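Local coordinates for ESAT-6-like protein SAG1039 (Streptococcus agalactiae serogroup V, PDB 3GWK) that forms a homodimeric four-helix bundle of the WXG100 family, whose small helical-hairpin members are typically secreted by type VII secretion systems, at the interface of chains A and B. Coordinates in Å, arbitrary orientation; residue numbers count along the deposited sequence, not the author numbering. Chains: chain A/B, Putative uncharacterized protein SAG1039.

The interface of chains A and B. Residues chain A 30-31, 34, 38, 57, 60; chain B 20, 23, 67, 70-71, 74.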
loop_
_atom_site.group_PDB
_atom_site.type_symbol
_atom_site.label_atom_id
_atom_site.label_comp_id
_atom_site.label_asym_id
_atom_site.label_seq_id
_atom_site.Cartn_x
_atom_site.Cartn_y
_atom_site.Cartn_z
ATOM N N VAL A 30 -4.024 -4.145 3.147
ATOM C CA VAL A 30 -4.174 -2.919 3.931
ATOM C C VAL A 30 -5.418 -2.168 3.436
ATOM O O VAL A 30 -6.268 -1.724 4.234
ATOM C CB VAL A 30 -2.942 -2.024 3.866
ATOM C CG1 VAL A 30 -3.280 -0.629 4.520
ATOM C CG2 VAL A 30 -1.780 -2.648 4.561
ATOM N N LEU A 31 -5.523 -2.012 2.132
ATOM C CA LEU A 31 -6.653 -1.231 1.605
ATOM C C LEU A 31 -7.989 -1.901 1.951
ATOM O O LEU A 31 -8.938 -1.240 2.365
ATOM C CB LEU A 31 -6.496 -1.061 0.106
ATOM C CG LEU A 31 -7.599 -0.173 -0.530
ATOM C CD1 LEU A 31 -7.546 1.264 -0.013
ATOM C CD2 LEU A 31 -7.429 -0.230 -2.043
ATOM N N LEU A 34 -8.768 -1.367 5.815
ATOM C CA LEU A 34 -9.093 0.013 6.187
ATOM C C LEU A 34 -10.337 0.561 5.457
ATOM O O LEU A 34 -10.981 1.462 5.981
ATOM C CB LEU A 34 -7.889 0.908 5.977
ATOM C CG LEU A 34 -6.685 0.510 6.904
ATOM C CD1 LEU A 34 -5.543 1.427 6.704
ATOM C CD2 LEU A 34 -7.140 0.526 8.396
ATOM N N GLN A 38 -13.176 2.292 7.543
ATOM C CA GLN A 38 -13.802 3.541 7.136
ATOM C C GLN A 38 -15.338 3.433 7.236
ATOM O O GLN A 38 -16.003 4.382 7.663
ATOM C CB GLN A 38 -13.419 3.920 5.685
ATOM C CG GLN A 38 -11.980 4.473 5.536
ATOM C CD GLN A 38 -11.854 5.875 6.103
ATOM O OE1 GLN A 38 -12.184 6.905 5.438
ATOM N NE2 GLN A 38 -11.302 5.947 7.252
ATOM N N PHE A 57 -9.774 9.680 1.608
ATOM C CA PHE A 57 -9.575 8.252 1.520
ATOM C C PHE A 57 -10.183 7.787 0.180
ATOM O O PHE A 57 -9.606 7.014 -0.564
ATOM C CB PHE A 57 -10.213 7.578 2.717
ATOM C CG PHE A 57 -9.930 6.102 2.800
ATOM C CD1 PHE A 57 -10.594 5.201 1.981
ATOM C CD2 PHE A 57 -8.954 5.620 3.656
ATOM C CE1 PHE A 57 -10.297 3.848 2.106
ATOM C CE2 PHE A 57 -8.639 4.278 3.735
ATOM C CZ PHE A 57 -9.315 3.385 2.984
ATOM N N LEU A 60 -8.086 8.723 -2.817
ATOM C CA LEU A 60 -6.781 8.035 -2.943
ATOM C C LEU A 60 -6.936 6.551 -3.182
ATOM O O LEU A 60 -6.034 5.935 -3.799
ATOM C CB LEU A 60 -5.997 8.268 -1.643
ATOM C CG LEU A 60 -5.377 9.675 -1.607
ATOM C CD1 LEU A 60 -4.865 9.927 -0.197
ATOM C CD2 LEU A 60 -4.265 9.789 -2.620
ATOM N N TYR B 20 -5.057 1.695 11.457
ATOM C CA TYR B 20 -4.621 2.767 10.557
ATOM C C TYR B 20 -3.121 2.990 10.594
ATOM O O TYR B 20 -2.452 3.092 9.560
ATOM C CB TYR B 20 -5.362 4.095 10.807
ATOM C CG TYR B 20 -6.795 4.050 10.274
ATOM C CD1 TYR B 20 -7.087 4.483 8.986
ATOM C CD2 TYR B 20 -7.829 3.583 11.083
ATOM C CE1 TYR B 20 -8.404 4.400 8.543
ATOM C CE2 TYR B 20 -9.138 3.541 10.614
ATOM C CZ TYR B 20 -9.410 3.972 9.341
ATOM O OH TYR B 20 -10.718 3.939 8.884
ATOM N N GLY B 23 -1.318 0.003 9.135
ATOM C CA GLY B 23 -1.433 0.019 7.696
ATOM C C GLY B 23 -0.542 1.039 7.059
ATOM O O GLY B 23 0.054 0.811 5.985
ATOM N N PHE B 67 -1.286 8.669 0.879
ATOM C CA PHE B 67 -2.146 7.724 1.524
ATOM C C PHE B 67 -1.602 7.327 2.883
ATOM O O PHE B 67 -2.319 7.296 3.871
ATOM C CB PHE B 67 -2.394 6.535 0.628
ATOM C CG PHE B 67 -3.388 5.535 1.127
ATOM C CD1 PHE B 67 -3.013 4.263 1.530
ATOM C CD2 PHE B 67 -4.758 5.834 1.164
ATOM C CE1 PHE B 67 -3.946 3.339 1.918
ATOM C CE2 PHE B 67 -5.671 4.898 1.575
ATOM C CZ PHE B 67 -5.260 3.639 1.934
ATOM N N LEU B 70 -2.221 10.099 5.272
ATOM C CA LEU B 70 -3.645 10.167 5.626
ATOM C C LEU B 70 -3.962 9.159 6.713
ATOM O O LEU B 70 -4.659 9.440 7.666
ATOM C CB LEU B 70 -4.536 9.960 4.375
ATOM C CG LEU B 70 -6.014 9.741 4.670
ATOM C CD1 LEU B 70 -6.611 11.072 5.169
ATOM C CD2 LEU B 70 -6.696 9.305 3.418
ATOM N N LEU B 71 -3.454 7.942 6.554
ATOM C CA LEU B 71 -3.732 6.884 7.518
ATOM C C LEU B 71 -3.176 7.276 8.909
ATOM O O LEU B 71 -3.840 7.069 9.962
ATOM C CB LEU B 71 -3.144 5.569 7.070
ATOM C CG LEU B 71 -3.708 4.977 5.791
ATOM C CD1 LEU B 71 -3.049 3.639 5.517
ATOM C CD2 LEU B 71 -5.174 5.062 5.538
ATOM N N ILE B 74 -5.519 9.942 10.393
ATOM C CA ILE B 74 -6.732 9.355 10.907
ATOM C C ILE B 74 -6.438 8.724 12.262
ATOM O O ILE B 74 -7.196 8.933 13.202
ATOM C CB ILE B 74 -7.334 8.327 9.916
ATOM C CG1 ILE B 74 -7.820 9.051 8.651
ATOM C CG2 ILE B 74 -8.434 7.518 10.563
ATOM C CD1 ILE B 74 -8.117 8.088 7.484
#
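The ring of B:Tyr20 lies between methyl groups of both chains: A:Leu34 CD2 sits over the centre of one face, 3.9 Å from the centroid in a CH-pi contact, and B:Ile74 CG2 of its own chain backs the opposite face. The A:Phe57 ring is also met on both faces, by A:Gln38 CG over its centre and, on the other side, by the edge of B:Phe67. Led by CE2, this edge comes obliquely over the rim, 3.7 Å from A:Phe57 CE2. At the tip of B:Phe67, CZ also meets A:Leu31 CD1 (3.8 Å), while B:Leu71 CD2 lies over one face toward the rim. The two methyls should limit rotation of the B:Tyr20 ring, whose OH accepts a nearly straight hydrogen bond from the amide NE2 of A:Gln38 (2.7 Å, 166° at H). The oxygen lies close to the amide plane, which is steeply inclined to the phenol ring. In A:Gln38, chi1 (-75°, CG anti to the carbonyl carbon) places CG over A:Phe57, and the bend at chi2 (-73°) swings the amide toward the hydroxyl. A:Leu34 CD1 comes across the end of B:Leu71, 3.5 Å from its CD1 and touching CD2 as well. B:Leu70 CD2 packs 3.6 Å from A:Phe57 CA, and A:Val30 CG1 rests on B:Gly23 CA (3.7 Å), where the absence of a side chain probably allows the two 10-44 helices to come close. With its symmetry twin, this patch contributes to the apolar core joining two helical hairpins into the homodimer's four-helix bundle.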